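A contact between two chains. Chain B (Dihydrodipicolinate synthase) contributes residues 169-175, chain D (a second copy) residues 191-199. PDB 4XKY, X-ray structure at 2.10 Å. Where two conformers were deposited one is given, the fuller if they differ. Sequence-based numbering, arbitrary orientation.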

ATOM      1  N   ASN B 169      -5.909   4.329 -14.276  1.00 27.82           N
ATOM      2  CA  ASN B 169      -4.976   3.402 -14.911  1.00 28.28           C
ATOM      3  C   ASN B 169      -5.540   2.951 -16.238  1.00 27.07           C
ATOM      4  O   ASN B 169      -6.454   2.148 -16.289  1.00 25.69           O
ATOM      5  N   THR B 170      -5.008   3.493 -17.317  1.00 26.62           N
ATOM      6  CA  THR B 170      -5.560   3.218 -18.633  1.00 27.28           C
ATOM      7  C   THR B 170      -5.019   1.926 -19.223  1.00 25.50           C
ATOM      8  O   THR B 170      -5.660   1.372 -20.089  1.00 26.10           O
ATOM      9  N   VAL B 171      -3.884   1.424 -18.747  1.00 24.60           N
ATOM     10  CA  VAL B 171      -3.490   0.051 -19.107  1.00 24.59           C
ATOM     11  C   VAL B 171      -4.600  -0.929 -18.673  1.00 25.08           C
ATOM     12  O   VAL B 171      -5.074  -1.787 -19.451  1.00 25.52           O
ATOM     13  N   TYR B 172      -5.013  -0.802 -17.414  1.00 24.84           N
ATOM     14  CA  TYR B 172      -6.134  -1.585 -16.900  1.00 23.50           C
ATOM     15  C   TYR B 172      -7.424  -1.368 -17.709  1.00 22.47           C
ATOM     16  O   TYR B 172      -8.097  -2.334 -18.097  1.00 22.06           O
ATOM     17  N   PHE B 173      -7.758  -0.112 -17.990  1.00 23.03           N
ATOM     18  CA  PHE B 173      -8.970   0.189 -18.723  1.00 22.43           C
ATOM     19  C   PHE B 173      -8.896  -0.470 -20.104  1.00 22.89           C
ATOM     20  O   PHE B 173      -9.846  -1.095 -20.526  1.00 22.39           O
ATOM     21  N   GLN B 174      -7.765  -0.360 -20.801  1.00 22.55           N
ATOM     22  CA  GLN B 174      -7.645  -1.008 -22.114  1.00 23.71           C
ATOM     23  C   GLN B 174      -7.810  -2.536 -22.022  1.00 23.79           C
ATOM     24  O   GLN B 174      -8.434  -3.147 -22.902  1.00 23.08           O
ATOM     25  N   SER B 175      -7.335  -3.142 -20.919  1.00 24.24           N
ATOM     26  CA  SER B 175      -7.417  -4.603 -20.711  0.50 24.41           C
ATOM     27  C   SER B 175      -8.863  -5.044 -20.598  1.00 24.25           C
ATOM     28  O   SER B 175      -9.258  -6.093 -21.133  1.00 24.34           O
TER
ATOM     29  N   GLY D 191       5.964   4.310 -21.149  1.00 24.39           N
ATOM     30  CA  GLY D 191       6.484   2.940 -21.066  1.00 25.26           C
ATOM     31  C   GLY D 191       5.502   1.876 -21.525  1.00 25.87           C
ATOM     32  O   GLY D 191       5.789   1.119 -22.470  1.00 26.21           O
ATOM     33  N   PRO D 192       4.335   1.796 -20.858  1.00 24.85           N
ATOM     34  CA  PRO D 192       3.435   0.684 -21.107  1.00 23.60           C
ATOM     35  C   PRO D 192       2.806   0.775 -22.493  1.00 23.85           C
ATOM     36  O   PRO D 192       2.175   1.799 -22.826  1.00 23.46           O
ATOM     37  N   GLU D 193       2.937  -0.304 -23.260  1.00 22.79           N
ATOM     38  CA  GLU D 193       2.598  -0.315 -24.686  1.00 23.08           C
ATOM     39  C   GLU D 193       1.100  -0.310 -24.910  1.00 21.53           C
ATOM     40  O   GLU D 193       0.643   0.083 -25.963  1.00 19.41           O
ATOM     41  N   GLU D 194       0.335  -0.726 -23.894  1.00 20.58           N
ATOM     42  CA  GLU D 194      -1.103  -0.785 -24.018  1.00 20.73           C
ATOM     43  C   GLU D 194      -1.737   0.608 -24.104  1.00 20.44           C
ATOM     44  O   GLU D 194      -2.865   0.722 -24.559  1.00 21.32           O
ATOM     45  N   ILE D 195      -1.024   1.632 -23.647  1.00 19.31           N
ATOM     46  CA  ILE D 195      -1.495   3.020 -23.740  1.00 20.66           C
ATOM     47  C   ILE D 195      -0.629   3.898 -24.663  1.00 20.36           C
ATOM     48  O   ILE D 195      -0.766   5.137 -24.688  1.00 20.37           O
ATOM     49  N   MET D 196       0.216   3.263 -25.456  1.00 20.71           N
ATOM     50  CA  MET D 196       1.067   4.012 -26.377  1.00 21.94           C
ATOM     51  C   MET D 196       0.234   4.756 -27.429  1.00 22.05           C
ATOM     52  O   MET D 196       0.479   5.950 -27.724  1.00 22.57           O
ATOM     53  N   ALA D 197      -0.733   4.053 -28.009  1.00 20.67           N
ATOM     54  CA  ALA D 197      -1.516   4.627 -29.102  1.00 21.40           C
ATOM     55  C   ALA D 197      -2.294   5.867 -28.640  1.00 21.98           C
ATOM     56  O   ALA D 197      -2.194   6.943 -29.243  1.00 22.68           O
ATOM     57  N   GLU D 198      -3.055   5.716 -27.565  1.00 21.95           N
ATOM     58  CA  GLU D 198      -3.862   6.813 -27.064  1.00 22.79           C
ATOM     59  C   GLU D 198      -2.996   8.005 -26.611  1.00 22.30           C
ATOM     60  O   GLU D 198      -3.403   9.166 -26.779  1.00 22.95           O
ATOM     61  N   SER D 199      -1.818   7.725 -26.036  1.00 21.99           N
ATOM     62  CA  SER D 199      -0.923   8.783 -25.596  1.00 22.69           C
ATOM     63  C   SER D 199      -0.314   9.524 -26.801  1.00 23.20           C
ATOM     64  O   SER D 199      -0.298  10.750 -26.816  1.00 23.28           O
TER

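The contact joins the first turns of a helix in chain B to a loop, a 3-10 segment and the start of a helix in chain D. It buries 319 Å², both sides summed. No direct hydrogen bond crosses between the stretches; packing and one bridging water make the contact.

Asn B169 sits just before the chain B helix. Its CA-to-CB bond points away from this stretch of chain D, and it covers no surface of it. With chi1 t, the side chain folds back over the helix start. Its OD1 accepts from Tyr B172 N at 2.8 Å, a nearly straight capping bond that satisfies an otherwise free helix NH.

Thr B170 points toward chain D, with chi1 p. Its OG1 lies 3.3 Å from Ile D195 CG2, a van der Waals contact; the hydroxyl is hydrogen-bonded elsewhere in the structure. Its CB is 3.4 Å from Glu D198 OE2, so the residue packs against two chain D side chains.

Val B171 loses the most area to the other stretch, 77 Å². Its CA-to-CB bond points sideways and chi1 is t. CG2 meets Pro D192 CB at 3.6 Å and Ile D195 CG2 at 4.0 Å, forming a small apolar cluster. CG1 is 3.9 Å from Glu D194 OE1. Backbones also come near here: the CA atoms of Val B171 and Glu D194 are 5.5 Å apart. Ile D195, chi1 p and chi2 t, points toward chain B, and its CG2 also comes within 3.4 Å of Val B171 N.

Tyr B172 and Phe B173 make no contact with this stretch of chain D. Both have chi1 t; the tyrosine points away and the phenylalanine sideways.

Gln B174 points toward chain D, one helical turn after Thr B170. Its chi1 and chi2 are both m. The aliphatic CG rests 3.7 Å from Glu D194 O. Its NE2 is 3.6 Å from Glu D198 OE1, and water 1 links the two side chains. NE2 donates to the water at 3.1 Å, and the water donates to Glu D198 OE2, also at 3.1 Å. Glu D198 reaches this site with chi1 p and chi2 t. Gln B174 OE1 is hydrogen-bonded elsewhere in the structure.

Ser B175, chi1 p in the conformer given, points sideways and does not touch this stretch of chain D. Its OG turns back to its own helix and donates to Tyr B172 O at a very short 2.5 Å.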

ATOM      1  CB  ASN B 169      -4.701   2.213 -13.988  1.00 28.41           C
ATOM      2  CG  ASN B 169      -3.718   1.220 -14.578  1.00 29.80           C
ATOM      3  OD1 ASN B 169      -3.655   1.035 -15.794  1.00 30.24           O
ATOM      4  ND2 ASN B 169      -2.955   0.563 -13.718  1.00 30.00           N
ATOM      5  CB  THR B 170      -5.404   4.394 -19.614  1.00 28.36           C
ATOM      6  OG1 THR B 170      -4.153   5.021 -19.360  1.00 32.12           O
ATOM      7  CG2 THR B 170      -6.488   5.371 -19.370  1.00 30.31           C
ATOM      8  CB  VAL B 171      -2.168  -0.352 -18.427  1.00 24.53           C
ATOM      9  CG1 VAL B 171      -1.906  -1.860 -18.568  1.00 24.73           C
ATOM     10  CG2 VAL B 171      -1.012   0.484 -18.967  1.00 24.97           C
ATOM     11  CB  TYR B 172      -6.334  -1.298 -15.410  1.00 25.03           C
ATOM     12  CG  TYR B 172      -7.578  -1.937 -14.837  1.00 25.78           C
ATOM     13  CD1 TYR B 172      -7.606  -3.296 -14.536  1.00 26.05           C
ATOM     14  CD2 TYR B 172      -8.730  -1.186 -14.645  1.00 27.16           C
ATOM     15  CE1 TYR B 172      -8.752  -3.883 -14.048  1.00 26.56           C
ATOM     16  CE2 TYR B 172      -9.891  -1.755 -14.139  1.00 28.25           C
ATOM     17  CZ  TYR B 172      -9.900  -3.095 -13.833  1.00 27.08           C
ATOM     18  OH  TYR B 172     -11.057  -3.636 -13.332  1.00 27.82           O
ATOM     19  CB  PHE B 173      -9.211   1.688 -18.848  1.00 23.54           C
ATOM     20  CG  PHE B 173     -10.563   2.006 -19.395  1.00 25.45           C
ATOM     21  CD1 PHE B 173     -11.677   1.875 -18.604  1.00 25.86           C
ATOM     22  CD2 PHE B 173     -10.738   2.322 -20.726  1.00 27.51           C
ATOM     23  CE1 PHE B 173     -12.931   2.134 -19.106  1.00 26.82           C
ATOM     24  CE2 PHE B 173     -12.005   2.570 -21.245  1.00 27.62           C
ATOM     25  CZ  PHE B 173     -13.102   2.462 -20.430  1.00 27.13           C
ATOM     26  CB  GLN B 174      -6.322  -0.614 -22.771  1.00 26.14           C
ATOM     27  CG  GLN B 174      -6.302   0.798 -23.276  1.00 27.95           C
ATOM     28  CD  GLN B 174      -7.311   0.968 -24.395  1.00 31.93           C
ATOM     29  OE1 GLN B 174      -7.383   0.134 -25.302  1.00 34.68           O
ATOM     30  NE2 GLN B 174      -8.109   2.017 -24.325  1.00 32.82           N
ATOM     31  CB  SER B 175      -6.619  -5.068 -19.466  0.50 24.40           C
ATOM     32  OG  SER B 175      -7.202  -4.664 -18.225  0.50 24.11           O
TER
ATOM     33  CB  PRO D 192       2.371   0.853 -19.994  1.00 24.13           C
ATOM     34  CG  PRO D 192       3.095   1.632 -18.927  1.00 24.50           C
ATOM     35  CD  PRO D 192       3.846   2.629 -19.744  1.00 24.61           C
ATOM     36  CB  GLU D 193       3.227  -1.532 -25.386  1.00 24.30           C
ATOM     37  CG  GLU D 193       2.715  -2.906 -24.953  1.00 25.12           C
ATOM     38  CD  GLU D 193       3.799  -3.994 -25.034  1.00 25.80           C
ATOM     39  OE1 GLU D 193       4.934  -3.707 -24.662  1.00 26.61           O
ATOM     40  OE2 GLU D 193       3.538  -5.118 -25.477  1.00 24.66           O
ATOM     41  CB  GLU D 194      -1.698  -1.521 -22.812  1.00 20.98           C
ATOM     42  CG  GLU D 194      -1.260  -2.968 -22.694  1.00 22.33           C
ATOM     43  CD  GLU D 194      -0.006  -3.183 -21.837  1.00 23.16           C
ATOM     44  OE1 GLU D 194       0.679  -2.201 -21.454  1.00 22.76           O
ATOM     45  OE2 GLU D 194       0.282  -4.359 -21.543  1.00 24.50           O
ATOM     46  CB  ILE D 195      -1.607   3.700 -22.368  1.00 20.74           C
ATOM     47  CG1 ILE D 195      -0.262   3.634 -21.662  1.00 22.10           C
ATOM     48  CG2 ILE D 195      -2.690   3.034 -21.535  1.00 21.47           C
ATOM     49  CD1 ILE D 195      -0.100   4.556 -20.492  1.00 23.51           C
ATOM     50  CB  MET D 196       2.050   3.077 -27.078  1.00 22.69           C
ATOM     51  CG  MET D 196       2.995   3.799 -28.022  1.00 23.89           C
ATOM     52  SD  MET D 196       2.442   3.886 -29.747  1.00 24.81           S
ATOM     53  CE  MET D 196       2.576   2.167 -30.210  1.00 24.84           C
ATOM     54  CB  ALA D 197      -2.463   3.601 -29.709  1.00 21.33           C
ATOM     55  CB  GLU D 198      -4.764   6.326 -25.933  1.00 23.84           C
ATOM     56  CG  GLU D 198      -4.088   6.138 -24.592  1.00 25.25           C
ATOM     57  CD  GLU D 198      -5.004   5.394 -23.640  1.00 28.89           C
ATOM     58  OE1 GLU D 198      -5.373   4.255 -23.981  1.00 32.82           O
ATOM     59  OE2 GLU D 198      -5.399   5.969 -22.596  1.00 30.30           O
ATOM     60  CB  SER D 199       0.177   8.290 -24.641  1.00 23.89           C
ATOM     61  OG  SER D 199      -0.335   7.458 -23.581  1.00 25.31           O
TER
HETATM   62  O   HOH W   1      -7.992   4.278 -22.172  1.00 28.61           O